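Local coordinates for DNA repair protein rhp9/CRB2 (Schizosaccharomyces pombe, PDB 2FHD), which takes part in DNA repair and probably recognises methylated histone H4 in a methylation-state-specific way through its tandem tudor domains, at residues 28-33 against 141-146; 11-16 against 44-48; 64-70 against 80-85; 20-24 against 123-129; 103-108 against 117-122. The contacts are given in a common frame with arbitrary orientation. Numbering follows the deposited sequence.

Interaction 1 (28-33 against 141-146); sequences LVAPVH and TLKDMK. With PO4 (phosphate ion), chain F.
K143 lays its aliphatic chain across L28, A30 and P31: CE sits 3.4 Å from L28 CG and 3.7 Å from A30 CA, and NZ comes within 3.6 Å of P31 CD. To do so it takes chi1 m, chi2 t and chi3 p, and the peptide bond before it is cis. Its segment, 141-146, is irregular and runs past 28-33 with end-to-end directions (CA 28 to 33 against CA 141 to 146) 57° apart, A30 and M145 having the nearest CA atoms at 5.5 Å. The T141 methyl CG2 packs on L28 CD2 at 4.0 Å. A loop segment after helix 126-129 thus lies along strand 23-32 of the first tudor domain, at the classic beta bulge where V29 and A30 both face K43. No direct hydrogen bond crosses; one water accepts from K146 N (2.8 Å) and donates to P31 O (2.6 Å). M145, a selenomethionine with all three chi angles m, curls back so that SE is 3.9 Å from P31 CG and CE 3.8 Å from H33 CB. K146 (chi1 m) runs beside the bulge, CG 3.9 Å from A30 CB, and its NZ donates to phosphate O1 at 2.9 Å, an ion also held by R6.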
# COMPACT_ATOMS: atom_id res chain seq x y z
N LEU A 28 6.24 -5.86 13.32
CA LEU A 28 7.11 -4.68 13.20
C LEU A 28 7.77 -4.66 11.79
O LEU A 28 8.54 -5.56 11.43
CB LEU A 28 8.19 -4.68 14.31
CG LEU A 28 9.19 -3.50 14.37
CD1 LEU A 28 8.46 -2.18 14.19
CD2 LEU A 28 10.10 -3.48 15.63
N VAL A 29 7.42 -3.63 11.02
CA VAL A 29 7.75 -3.54 9.63
C VAL A 29 9.06 -2.72 9.43
O VAL A 29 9.97 -3.12 8.68
CB VAL A 29 6.52 -2.94 8.81
CG1 VAL A 29 6.94 -2.63 7.40
CG2 VAL A 29 5.38 -3.88 8.72
N ALA A 30 9.19 -1.60 10.17
CA ALA A 30 10.28 -0.68 9.98
C ALA A 30 10.23 0.40 11.07
O ALA A 30 9.13 0.82 11.46
CB ALA A 30 10.15 -0.01 8.62
N PRO A 31 11.42 0.94 11.47
CA PRO A 31 11.50 2.16 12.26
C PRO A 31 11.08 3.34 11.36
O PRO A 31 11.23 3.33 10.12
CB PRO A 31 12.98 2.24 12.64
CG PRO A 31 13.72 1.57 11.39
CD PRO A 31 12.77 0.43 11.04
N VAL A 32 10.51 4.36 11.98
CA VAL A 32 10.08 5.55 11.29
C VAL A 32 10.77 6.78 11.96
O VAL A 32 10.78 6.93 13.23
CB VAL A 32 8.52 5.72 11.40
CG1 VAL A 32 7.98 6.97 10.65
CG2 VAL A 32 7.81 4.49 10.85
N HIS A 33 11.39 7.60 11.13
CA HIS A 33 11.80 8.94 11.52
C HIS A 33 10.63 9.91 11.20
O HIS A 33 10.34 10.21 10.06
CB HIS A 33 13.12 9.33 10.81
CG HIS A 33 13.54 10.74 11.04
ND1 HIS A 33 14.24 11.15 12.16
CD2 HIS A 33 13.35 11.86 10.30
CE1 HIS A 33 14.46 12.44 12.11
NE2 HIS A 33 13.93 12.91 11.00
N THR A 141 16.07 -7.09 17.76
CA THR A 141 15.08 -6.60 16.75
C THR A 141 15.54 -5.27 16.06
O THR A 141 15.75 -4.26 16.70
CB THR A 141 13.63 -6.52 17.37
OG1 THR A 141 13.42 -7.59 18.32
CG2 THR A 141 12.56 -6.59 16.26
N LEU A 142 15.74 -5.30 14.73
CA LEU A 142 16.66 -4.24 13.92
C LEU A 142 17.34 -4.79 12.51
O LEU A 142 18.20 -5.70 12.60
CB LEU A 142 17.76 -3.56 14.82
CG LEU A 142 18.85 -2.93 13.89
CD1 LEU A 142 19.60 -1.64 14.47
CD2 LEU A 142 19.85 -3.90 13.07
N LYS A 143 17.01 -4.30 11.27
CA LYS A 143 15.91 -3.35 10.85
C LYS A 143 16.18 -2.08 9.99
O LYS A 143 17.06 -1.25 10.28
CB LYS A 143 14.86 -3.09 11.93
CG LYS A 143 13.84 -4.30 11.92
CD LYS A 143 12.60 -4.15 12.75
CE LYS A 143 11.97 -2.90 12.45
NZ LYS A 143 12.54 -2.07 13.56
N ASP A 144 15.37 -1.94 8.95
CA ASP A 144 15.56 -0.89 7.92
C ASP A 144 14.49 0.19 7.80
O ASP A 144 13.32 -0.12 7.71
CB ASP A 144 15.61 -1.58 6.57
CG ASP A 144 16.96 -2.10 6.25
OD1 ASP A 144 17.84 -1.28 5.86
OD2 ASP A 144 17.15 -3.32 6.32
N MSE A 145 14.86 1.46 7.68
CA MSE A 145 13.89 2.50 7.26
C MSE A 145 13.20 2.20 5.90
O MSE A 145 13.86 1.71 5.00
CB MSE A 145 14.56 3.88 7.15
CG MSE A 145 15.26 4.36 8.40
SE MSE A 145 14.06 5.11 9.70
CE MSE A 145 12.80 6.33 8.45
N LYS A 146 11.89 2.49 5.74
CA LYS A 146 11.28 2.37 4.41
C LYS A 146 12.05 3.30 3.42
O LYS A 146 12.35 4.44 3.75
CB LYS A 146 9.79 2.72 4.47
CG LYS A 146 8.91 1.85 5.39
CD LYS A 146 8.06 0.76 4.70
CE LYS A 146 8.87 -0.55 4.57
NZ LYS A 146 8.07 -1.82 4.47
P PO4 F . 9.91 -4.35 1.87
O1 PO4 F . 8.87 -4.23 2.99
O2 PO4 F . 10.79 -3.09 1.86
O3 PO4 F . 10.81 -5.57 2.02
O4 PO4 F . 9.16 -4.55 0.54
O HOH W 1 10.65 4.03 7.70

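Interaction 2 (11-16 against 44-48); sequences RVLAFF and VQFDD
F46, A14 and R11 lose the most surface here, where strand 11-15 crosses strand 44-46 nearly at right angles (88°, axes 8.4 Å apart, A14 and V44 CA atoms 7.3 Å apart). The F46 ring (chi1 m, chi2 -72°) reaches under the first strand: CZ lies 4.0 Å from A14 CB, while one face receives the edge of F16 (chi1 t) in a T-shaped pair, centroids 5.5 Å apart and planes at 87°. A14 points its CB at V44, 3.6 Å from CG1, and V12 CG2 meets V44 CG2 at 3.7 Å. Such near-orthogonal packing of two strands that both neighbour strand 23-32 is characteristic of the small SH3-like tudor barrel, whose core the side chains fill. R11, with chi1 to chi3 all m, swings its guanidinium to D47 (chi1 m): NH2 to OD1 and to OD2 are both 3.0 Å and NH1 to OD1 is 3.1 Å. T27 also binds R11 NH1, and V98 O takes NE. R11 is buried, so its charge is met in place by the D47 carboxylate beside an apolar centre of V12, A14, V44 and F46.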
# COMPACT_ATOMS: atom_id res chain seq x y z
N ARG A 11 7.32 -10.07 15.47
CA ARG A 11 5.97 -10.04 16.01
C ARG A 11 5.85 -9.22 17.30
O ARG A 11 6.60 -9.43 18.28
CB ARG A 11 5.44 -11.47 16.21
CG ARG A 11 5.38 -12.30 14.90
CD ARG A 11 4.29 -11.75 13.95
NE ARG A 11 2.96 -12.08 14.42
CZ ARG A 11 1.86 -11.53 13.93
NH1 ARG A 11 1.99 -10.61 13.02
NH2 ARG A 11 0.64 -11.90 14.36
N VAL A 12 4.86 -8.32 17.30
CA VAL A 12 4.61 -7.40 18.41
C VAL A 12 3.13 -7.45 18.77
O VAL A 12 2.32 -8.05 18.02
CB VAL A 12 5.08 -5.89 18.08
CG1 VAL A 12 6.65 -5.87 17.97
CG2 VAL A 12 4.46 -5.31 16.73
N LEU A 13 2.81 -6.84 19.90
CA LEU A 13 1.49 -6.42 20.26
C LEU A 13 1.54 -4.88 20.14
O LEU A 13 2.37 -4.21 20.77
CB LEU A 13 1.17 -6.88 21.70
CG LEU A 13 0.91 -8.40 21.85
CD1 LEU A 13 1.07 -8.90 23.32
CD2 LEU A 13 -0.50 -8.84 21.32
N ALA A 14 0.71 -4.32 19.28
CA ALA A 14 0.83 -2.95 18.95
C ALA A 14 -0.52 -2.34 19.31
O ALA A 14 -1.57 -2.98 19.16
CB ALA A 14 1.18 -2.82 17.45
N PHE A 15 -0.51 -1.09 19.78
CA PHE A 15 -1.75 -0.40 20.13
C PHE A 15 -2.50 -0.01 18.88
O PHE A 15 -1.95 0.70 18.04
CB PHE A 15 -1.41 0.88 20.88
CG PHE A 15 -2.61 1.73 21.23
CD1 PHE A 15 -3.51 1.35 22.22
CD2 PHE A 15 -2.82 2.97 20.58
CE1 PHE A 15 -4.62 2.17 22.57
CE2 PHE A 15 -3.96 3.80 20.92
CZ PHE A 15 -4.82 3.42 21.94
N PHE A 16 -3.75 -0.46 18.77
CA PHE A 16 -4.58 -0.10 17.66
C PHE A 16 -5.31 1.20 17.97
O PHE A 16 -6.13 1.27 18.91
CB PHE A 16 -5.54 -1.24 17.29
CG PHE A 16 -6.46 -0.90 16.16
CD1 PHE A 16 -5.98 -0.87 14.85
CD2 PHE A 16 -7.81 -0.59 16.40
CE1 PHE A 16 -6.85 -0.53 13.76
CE2 PHE A 16 -8.68 -0.27 15.33
CZ PHE A 16 -8.18 -0.24 14.00
N VAL A 44 4.02 -0.69 11.83
CA VAL A 44 3.55 -1.98 12.28
C VAL A 44 2.41 -2.38 11.32
O VAL A 44 1.71 -1.53 10.79
CB VAL A 44 3.16 -1.73 13.76
CG1 VAL A 44 1.72 -1.72 14.03
CG2 VAL A 44 4.19 -2.21 14.81
N GLN A 45 2.28 -3.68 11.07
CA GLN A 45 1.17 -4.26 10.28
C GLN A 45 0.27 -5.25 11.10
O GLN A 45 0.72 -6.21 11.63
CB GLN A 45 1.76 -4.98 9.07
CG GLN A 45 0.75 -5.23 8.00
CD GLN A 45 1.37 -5.84 6.74
OE1 GLN A 45 2.33 -6.62 6.78
NE2 GLN A 45 0.81 -5.49 5.62
N PHE A 46 -1.03 -4.98 11.16
CA PHE A 46 -1.96 -5.88 11.82
C PHE A 46 -2.24 -7.10 10.91
O PHE A 46 -1.81 -7.14 9.74
CB PHE A 46 -3.19 -5.06 12.21
CG PHE A 46 -2.87 -4.07 13.29
CD1 PHE A 46 -2.65 -4.53 14.62
CD2 PHE A 46 -2.65 -2.71 12.98
CE1 PHE A 46 -2.33 -3.62 15.64
CE2 PHE A 46 -2.31 -1.77 14.02
CZ PHE A 46 -2.17 -2.23 15.34
N ASP A 47 -2.91 -8.08 11.46
CA ASP A 47 -3.05 -9.39 10.80
C ASP A 47 -4.09 -9.30 9.65
O ASP A 47 -4.08 -10.15 8.76
CB ASP A 47 -3.36 -10.52 11.84
CG ASP A 47 -2.13 -10.85 12.75
OD1 ASP A 47 -0.99 -10.40 12.40
OD2 ASP A 47 -2.26 -11.57 13.80
N ASP A 48 -4.91 -8.24 9.63
CA ASP A 48 -5.73 -7.95 8.45
C ASP A 48 -4.97 -7.11 7.40
O ASP A 48 -5.59 -6.60 6.48
CB ASP A 48 -7.00 -7.24 8.81
CG ASP A 48 -6.74 -5.87 9.41
OD1 ASP A 48 -5.62 -5.30 9.30
OD2 ASP A 48 -7.68 -5.30 9.98

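Interaction 3 (64-70 against 80-85); sequences LKKGDVV and HTVVKT
L64 (chi1 m, chi2 t) enters from the chain that links the two tudor domains and points at strand 80-85, its CB 3.9 Å from T85 CG2 and its CD1 4.1 Å from V82 CG2. A type II turn from K65 to D68 follows, closed by D68 N to K65 O at 3.0 Å; K65 N in turn donates to D68 OD2 at 2.7 Å, and R135 forms a salt bridge with the same carboxylate. K65 O rests 3.4 Å from V82 CB. K66 stays extended at the exposed edge, its CA making a CH...O contact of 3.3 Å with V82 O. G67, at phi/psi 91/-11, occupies the turn position where a CB would jam against the carbonyl oxygen of K66; its N donates to V82 O at 2.9 Å. D68 O then accepts from V82 N at 2.8 Å. From V69 the chain is a strand antiparallel to 80-85: V69 faces T81 as a non-hydrogen-bonded pair (CG2 to CG2 3.9 Å), and V70 and H80 form the hydrogen-bonded pair, V70 N to H80 O 3.0 Å and H80 N to V70 O 2.9 Å. V70 CG2 also packs on V82 CG2 at 3.9 Å, in the layer where L108 and I122 close in. A turn leading into the 69-72/80-86 hairpin in this way fits the opening of the SH3-like barrel of the second tudor domain.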
# COMPACT_ATOMS: atom_id res chain seq x y z
N LEU A 64 4.34 -13.76 25.87
CA LEU A 64 3.36 -13.87 26.91
C LEU A 64 4.02 -14.62 28.00
O LEU A 64 4.80 -15.53 27.75
CB LEU A 64 2.09 -14.57 26.42
CG LEU A 64 1.29 -13.79 25.35
CD1 LEU A 64 -0.02 -14.51 24.99
CD2 LEU A 64 0.98 -12.38 25.82
N LYS A 65 3.71 -14.21 29.21
CA LYS A 65 4.23 -14.85 30.40
C LYS A 65 3.06 -15.34 31.19
O LYS A 65 1.98 -14.73 31.18
CB LYS A 65 5.09 -13.86 31.23
CG LYS A 65 6.41 -13.54 30.53
CD LYS A 65 7.10 -12.45 31.31
CE LYS A 65 8.59 -12.35 31.06
NZ LYS A 65 9.26 -11.31 32.03
N LYS A 66 3.31 -16.43 31.88
CA LYS A 66 2.40 -16.93 32.90
C LYS A 66 1.85 -15.82 33.80
O LYS A 66 2.61 -15.01 34.34
CB LYS A 66 3.11 -18.03 33.76
CG LYS A 66 2.16 -18.70 34.82
CD LYS A 66 2.72 -20.03 35.25
CE LYS A 66 2.22 -20.38 36.69
NZ LYS A 66 2.19 -21.90 36.98
N GLY A 67 0.53 -15.77 33.97
CA GLY A 67 -0.08 -14.74 34.83
C GLY A 67 -0.47 -13.47 34.06
O GLY A 67 -1.16 -12.66 34.61
N ASP A 68 -0.05 -13.29 32.80
CA ASP A 68 -0.47 -12.12 32.02
C ASP A 68 -1.97 -12.25 31.91
O ASP A 68 -2.51 -13.37 31.65
CB ASP A 68 0.09 -12.08 30.57
CG ASP A 68 1.56 -11.73 30.49
OD1 ASP A 68 2.18 -11.18 31.44
OD2 ASP A 68 2.14 -12.00 29.40
N VAL A 69 -2.64 -11.11 32.04
CA VAL A 69 -4.08 -11.02 31.84
C VAL A 69 -4.33 -10.56 30.38
O VAL A 69 -3.93 -9.44 29.97
CB VAL A 69 -4.70 -10.03 32.92
CG1 VAL A 69 -6.13 -9.64 32.64
CG2 VAL A 69 -4.63 -10.64 34.31
N VAL A 70 -5.06 -11.39 29.62
CA VAL A 70 -5.33 -11.14 28.25
C VAL A 70 -6.77 -11.49 27.89
O VAL A 70 -7.49 -12.11 28.67
CB VAL A 70 -4.38 -11.98 27.38
CG1 VAL A 70 -2.94 -11.66 27.74
CG2 VAL A 70 -4.67 -13.51 27.57
N HIS A 80 -8.68 -13.63 30.88
CA HIS A 80 -8.06 -14.89 31.24
C HIS A 80 -6.65 -14.62 31.69
O HIS A 80 -6.15 -13.62 31.37
CB HIS A 80 -8.05 -15.82 29.99
CG HIS A 80 -9.40 -16.38 29.67
ND1 HIS A 80 -9.75 -17.67 29.97
CD2 HIS A 80 -10.50 -15.81 29.12
CE1 HIS A 80 -11.00 -17.90 29.58
NE2 HIS A 80 -11.48 -16.77 29.09
N THR A 81 -5.98 -15.51 32.38
CA THR A 81 -4.55 -15.38 32.59
C THR A 81 -3.84 -16.45 31.71
O THR A 81 -4.37 -17.54 31.40
CB THR A 81 -4.14 -15.50 34.11
OG1 THR A 81 -4.58 -16.78 34.60
CG2 THR A 81 -4.88 -14.52 34.91
N VAL A 82 -2.63 -16.12 31.30
CA VAL A 82 -1.87 -16.97 30.54
C VAL A 82 -1.32 -18.08 31.41
O VAL A 82 -0.77 -17.89 32.51
CB VAL A 82 -0.76 -16.18 29.82
CG1 VAL A 82 0.23 -17.14 29.15
CG2 VAL A 82 -1.40 -15.12 28.81
N VAL A 83 -1.49 -19.29 30.91
CA VAL A 83 -0.89 -20.44 31.58
C VAL A 83 0.42 -20.77 30.89
O VAL A 83 1.40 -20.71 31.54
CB VAL A 83 -1.88 -21.69 31.67
CG1 VAL A 83 -1.12 -22.88 32.33
CG2 VAL A 83 -3.11 -21.33 32.49
N LYS A 84 0.45 -21.04 29.59
CA LYS A 84 1.67 -21.45 28.87
C LYS A 84 1.48 -21.25 27.38
O LYS A 84 0.40 -21.43 26.87
CB LYS A 84 2.00 -22.93 29.17
CG LYS A 84 3.26 -23.51 28.45
CD LYS A 84 3.89 -24.78 29.08
CE LYS A 84 5.00 -24.42 30.13
NZ LYS A 84 6.24 -23.79 29.40
N THR A 85 2.51 -20.86 26.67
CA THR A 85 2.45 -20.81 25.20
C THR A 85 3.34 -21.98 24.70
O THR A 85 4.32 -22.39 25.40
CB THR A 85 3.09 -19.50 24.69
OG1 THR A 85 4.37 -19.45 25.30
CG2 THR A 85 2.29 -18.21 25.11

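Interaction 4 (20-24 against 123-129); sequences PSFYY and YVAPVNI
A single antiparallel bridge joins the two tudor domains between residues 101 positions apart in sequence: Y23 and V124 form a hydrogen-bonded pair, Y23 N to V124 O 2.8 Å and V124 N to Y23 O 3.0 Å, with CA atoms 4.9 Å apart. Around it F22, Y24 and Y123 make an aromatic cluster. Y123, with chi1 p, turns its edge to the face of F22 (chi1 m): CD1 to CD1 is 3.6 Å, the centroids are 5.0 Å apart and the planes stand at 87°. Y24 (chi1 m) lies nearly parallel to Y123, at 21°, but is slid away to 6.0 Å between centroids, so the rings barely overlap; its CE1 instead meets Y123 CB at 3.6 Å. The hydroxyl of Y123 bonds to G76 O. Beyond the bridge the second segment turns into the short helix 126-129, with A125 at the N-cap position and A125 O accepting from I129 N at 3.0 Å. P126 rests its CD 3.6 Å from S21 O, and I129 (chi1 m, chi2 m) sets CG1 over the face of Y23 (chi1 m), 3.9 Å from the ring centroid and 22° off its normal, a CH-pi contact. Strand 122-123 also pairs with 69-72 of its own domain, so this joint ties one SH3-like barrel to the other, the close side-by-side packing of a tandem tudor module.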
# COMPACT_ATOMS: atom_id res chain seq x y z
N PRO A 20 -12.31 0.31 18.45
CA PRO A 20 -12.17 -0.25 19.84
C PRO A 20 -10.62 -0.19 20.18
O PRO A 20 -9.82 -0.68 19.38
CB PRO A 20 -12.69 -1.71 19.66
CG PRO A 20 -12.14 -2.11 18.19
CD PRO A 20 -12.07 -0.72 17.39
N SER A 21 -10.22 0.41 21.31
CA SER A 21 -8.77 0.52 21.60
C SER A 21 -8.21 -0.65 22.39
O SER A 21 -8.46 -0.78 23.58
CB SER A 21 -8.33 1.89 22.20
OG SER A 21 -9.35 2.57 22.92
N PHE A 22 -7.46 -1.52 21.70
CA PHE A 22 -6.80 -2.65 22.31
C PHE A 22 -5.43 -2.78 21.68
O PHE A 22 -5.21 -2.20 20.63
CB PHE A 22 -7.64 -3.93 22.11
CG PHE A 22 -8.88 -4.00 22.94
CD1 PHE A 22 -8.83 -4.46 24.26
CD2 PHE A 22 -10.14 -3.64 22.40
CE1 PHE A 22 -10.01 -4.55 25.02
CE2 PHE A 22 -11.31 -3.69 23.20
CZ PHE A 22 -11.24 -4.14 24.48
N TYR A 23 -4.51 -3.50 22.31
CA TYR A 23 -3.30 -4.04 21.66
C TYR A 23 -3.59 -5.32 20.89
O TYR A 23 -4.21 -6.28 21.42
CB TYR A 23 -2.19 -4.37 22.67
CG TYR A 23 -1.45 -3.12 23.15
CD1 TYR A 23 -2.10 -2.17 23.95
CD2 TYR A 23 -0.13 -2.88 22.78
CE1 TYR A 23 -1.48 -1.02 24.38
CE2 TYR A 23 0.52 -1.70 23.20
CZ TYR A 23 -0.17 -0.79 24.02
OH TYR A 23 0.42 0.34 24.50
N TYR A 24 -3.14 -5.37 19.65
CA TYR A 24 -3.33 -6.58 18.86
C TYR A 24 -2.01 -7.12 18.35
O TYR A 24 -1.03 -6.35 18.25
CB TYR A 24 -4.24 -6.31 17.66
CG TYR A 24 -5.68 -6.02 17.98
CD1 TYR A 24 -6.60 -7.03 18.17
CD2 TYR A 24 -6.13 -4.72 18.08
CE1 TYR A 24 -7.96 -6.72 18.49
CE2 TYR A 24 -7.42 -4.40 18.35
CZ TYR A 24 -8.35 -5.39 18.57
OH TYR A 24 -9.68 -4.99 18.82
N TYR A 123 -5.80 -10.59 22.30
CA TYR A 123 -5.77 -9.13 22.27
C TYR A 123 -5.74 -8.67 23.69
O TYR A 123 -6.04 -9.46 24.59
CB TYR A 123 -6.92 -8.53 21.48
CG TYR A 123 -8.32 -8.75 22.07
CD1 TYR A 123 -8.98 -7.72 22.73
CD2 TYR A 123 -8.97 -9.99 21.95
CE1 TYR A 123 -10.28 -7.90 23.27
CE2 TYR A 123 -10.27 -10.19 22.48
CZ TYR A 123 -10.92 -9.13 23.12
OH TYR A 123 -12.20 -9.34 23.62
N VAL A 124 -5.29 -7.44 23.91
CA VAL A 124 -4.92 -7.02 25.26
C VAL A 124 -5.39 -5.62 25.58
O VAL A 124 -5.23 -4.69 24.77
CB VAL A 124 -3.39 -7.17 25.55
CG1 VAL A 124 -3.15 -7.16 27.08
CG2 VAL A 124 -2.87 -8.47 25.01
N ALA A 125 -6.01 -5.47 26.75
CA ALA A 125 -6.41 -4.18 27.17
C ALA A 125 -5.17 -3.36 27.52
O ALA A 125 -4.26 -3.85 28.20
CB ALA A 125 -7.32 -4.28 28.35
N PRO A 126 -5.15 -2.11 27.07
CA PRO A 126 -4.07 -1.24 27.55
C PRO A 126 -3.83 -1.27 29.09
O PRO A 126 -2.66 -1.18 29.50
CB PRO A 126 -4.53 0.18 27.06
CG PRO A 126 -5.38 -0.12 25.85
CD PRO A 126 -6.11 -1.39 26.19
N VAL A 127 -4.88 -1.34 29.95
CA VAL A 127 -4.60 -1.41 31.42
C VAL A 127 -3.87 -2.68 31.80
O VAL A 127 -3.13 -2.73 32.76
CB VAL A 127 -5.85 -1.27 32.39
CG1 VAL A 127 -6.32 0.14 32.51
CG2 VAL A 127 -6.95 -2.23 32.08
N ASN A 128 -4.06 -3.73 31.03
CA ASN A 128 -3.35 -4.96 31.30
C ASN A 128 -1.94 -4.93 30.79
O ASN A 128 -1.06 -5.45 31.43
CB ASN A 128 -4.16 -6.08 30.75
CG ASN A 128 -5.38 -6.32 31.60
OD1 ASN A 128 -5.26 -6.56 32.82
ND2 ASN A 128 -6.54 -6.16 31.02
N ILE A 129 -1.73 -4.26 29.67
CA ILE A 129 -0.42 -4.09 29.09
C ILE A 129 0.56 -3.28 30.00
O ILE A 129 1.77 -3.48 29.94
CB ILE A 129 -0.49 -3.42 27.62
CG1 ILE A 129 -0.85 -4.47 26.58
CG2 ILE A 129 0.88 -2.75 27.28
CD1 ILE A 129 0.35 -5.48 26.28

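Interaction 5 (103-108 against 117-122); sequences NDMVIL and VPISTI
The hairpin of strands 105-110 and 113-118 in the second SH3-like tudor barrel ends here, as its second strand passes into a 3-10 turn at 119-121. V106 and V117 are its hydrogen-bonded pair: V106 N gives to V117 O at 2.7 Å, nearly linear at 178°, and V117 N gives to V106 O at 2.8 Å. M105 and P118 follow as a non-hydrogen-bonded pair, CA atoms 4.4 Å apart with side chains diverging; P118 has no amide hydrogen to offer. The next bond, I119 N to D104 O at 3.0 Å, carries the pairing into the turn, and I122 N closes it on I119 O at 3.1 Å. D104 O takes a second donor, a water at 2.7 Å that also accepts weakly from S120 N at 3.3 Å. D104 and M105 both face F86 in a classic beta bulge, and the D104 carboxylate bonds to S88. On the buried side V106 (chi1 p) puts CG1 3.9 Å from V117 CG1 and 3.8 Å from I122 CD1, and its CB 4.0 Å from I119 CD1. L108 (chi1 m, chi2 t) completes this apolar patch with CD1 4.1 Å from V117 CG1 and 4.2 Å from I122 CD1.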
# COMPACT_ATOMS: atom_id res chain seq x y z
N ASN A 103 5.83 -19.49 18.84
CA ASN A 103 4.68 -20.19 19.30
C ASN A 103 3.45 -19.84 18.52
O ASN A 103 3.25 -18.78 17.98
CB ASN A 103 4.37 -20.01 20.83
CG ASN A 103 5.57 -20.30 21.69
OD1 ASN A 103 6.12 -21.41 21.62
ND2 ASN A 103 6.03 -19.29 22.47
N ASP A 104 2.53 -20.73 18.71
CA ASP A 104 1.38 -20.95 17.92
C ASP A 104 0.10 -20.98 18.74
O ASP A 104 -0.98 -20.66 18.25
CB ASP A 104 1.66 -22.45 17.62
CG ASP A 104 0.95 -22.84 16.58
OD1 ASP A 104 0.62 -21.80 15.92
OD2 ASP A 104 0.67 -24.00 16.48
N MSE A 105 0.22 -21.55 19.95
CA MSE A 105 -0.93 -21.89 20.81
C MSE A 105 -0.72 -21.26 22.16
O MSE A 105 0.39 -21.13 22.66
CB MSE A 105 -1.09 -23.42 21.02
CG MSE A 105 -1.35 -24.21 19.72
SE MSE A 105 -3.18 -23.83 19.13
CE MSE A 105 -2.94 -23.39 17.07
N VAL A 106 -1.82 -20.89 22.79
CA VAL A 106 -1.71 -20.50 24.18
C VAL A 106 -2.81 -21.15 25.03
O VAL A 106 -3.97 -21.24 24.61
CB VAL A 106 -1.70 -18.94 24.29
CG1 VAL A 106 -2.96 -18.37 23.75
CG2 VAL A 106 -1.44 -18.50 25.76
N ILE A 107 -2.44 -21.59 26.21
CA ILE A 107 -3.40 -22.01 27.23
C ILE A 107 -3.72 -20.84 28.22
O ILE A 107 -2.83 -20.21 28.83
CB ILE A 107 -2.83 -23.25 28.00
CG1 ILE A 107 -2.40 -24.36 27.06
CG2 ILE A 107 -3.84 -23.73 29.11
CD1 ILE A 107 -1.47 -25.43 27.82
N LEU A 108 -5.02 -20.57 28.36
CA LEU A 108 -5.64 -19.49 29.12
C LEU A 108 -6.49 -20.04 30.25
O LEU A 108 -7.14 -21.06 30.05
CB LEU A 108 -6.55 -18.75 28.20
CG LEU A 108 -5.82 -18.04 27.07
CD1 LEU A 108 -6.80 -17.22 26.23
CD2 LEU A 108 -4.70 -17.14 27.64
N VAL A 117 -6.07 -22.11 22.96
CA VAL A 117 -6.55 -21.25 21.89
C VAL A 117 -5.35 -20.85 20.98
O VAL A 117 -4.19 -20.90 21.45
CB VAL A 117 -7.24 -20.07 22.62
CG1 VAL A 117 -6.58 -18.73 22.40
CG2 VAL A 117 -8.81 -20.13 22.61
N PRO A 118 -5.58 -20.52 19.70
CA PRO A 118 -4.46 -20.00 18.89
C PRO A 118 -3.98 -18.66 19.42
O PRO A 118 -4.80 -17.83 19.81
CB PRO A 118 -5.04 -19.83 17.49
CG PRO A 118 -6.27 -20.81 17.45
CD PRO A 118 -6.83 -20.62 18.90
N ILE A 119 -2.67 -18.47 19.48
CA ILE A 119 -1.98 -17.26 19.95
C ILE A 119 -2.47 -16.03 19.08
O ILE A 119 -2.63 -14.89 19.61
CB ILE A 119 -0.42 -17.59 19.85
CG1 ILE A 119 0.43 -17.38 21.14
CG2 ILE A 119 0.18 -17.12 18.59
CD1 ILE A 119 0.07 -16.27 21.82
N SER A 120 -2.79 -16.25 17.79
CA SER A 120 -3.24 -15.13 16.89
C SER A 120 -4.56 -14.47 17.29
O SER A 120 -4.90 -13.36 16.82
CB SER A 120 -3.42 -15.63 15.45
OG SER A 120 -4.51 -16.58 15.34
N THR A 121 -5.27 -15.13 18.21
CA THR A 121 -6.61 -14.75 18.73
C THR A 121 -6.47 -13.78 19.97
O THR A 121 -7.40 -13.11 20.41
CB THR A 121 -7.23 -16.16 19.06
OG1 THR A 121 -8.34 -16.54 18.23
CG2 THR A 121 -7.28 -16.49 20.43
N ILE A 122 -5.28 -13.67 20.52
CA ILE A 122 -5.03 -12.76 21.63
C ILE A 122 -5.25 -11.31 21.32
O ILE A 122 -4.89 -10.79 20.25
CB ILE A 122 -3.57 -12.98 22.17
CG1 ILE A 122 -3.44 -14.41 22.69
CG2 ILE A 122 -3.12 -11.93 23.24
CD1 ILE A 122 -4.33 -14.79 23.91
O HOH W 2 -1.97 -19.09 16.26

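Interaction 2 lies within the first tudor barrel, and interaction 1 packs the loop segment 141-146 on a strand of it; 3 and 5 belong to the second, while interaction 4 joins the two. Strand 23-32 serves interactions 1 and 4, centres 23 Å apart, and lies between the strands of interaction 2. Interactions 3 and 5, centres 10 Å apart, share a sheet, with V83 N 2.6 Å from I107 O. Across the domain interface L13 CD1 meets L64 CD2 at 4.3 Å; within the second domain V70 CG1 of interaction 3 touches V124 CG2 of interaction 4 at 4.2 Å. Phosphates, probably from the crystallisation liquor, are bound by K146 in interaction 1 and lie about 3 Å from the F22 side chain in interaction 4.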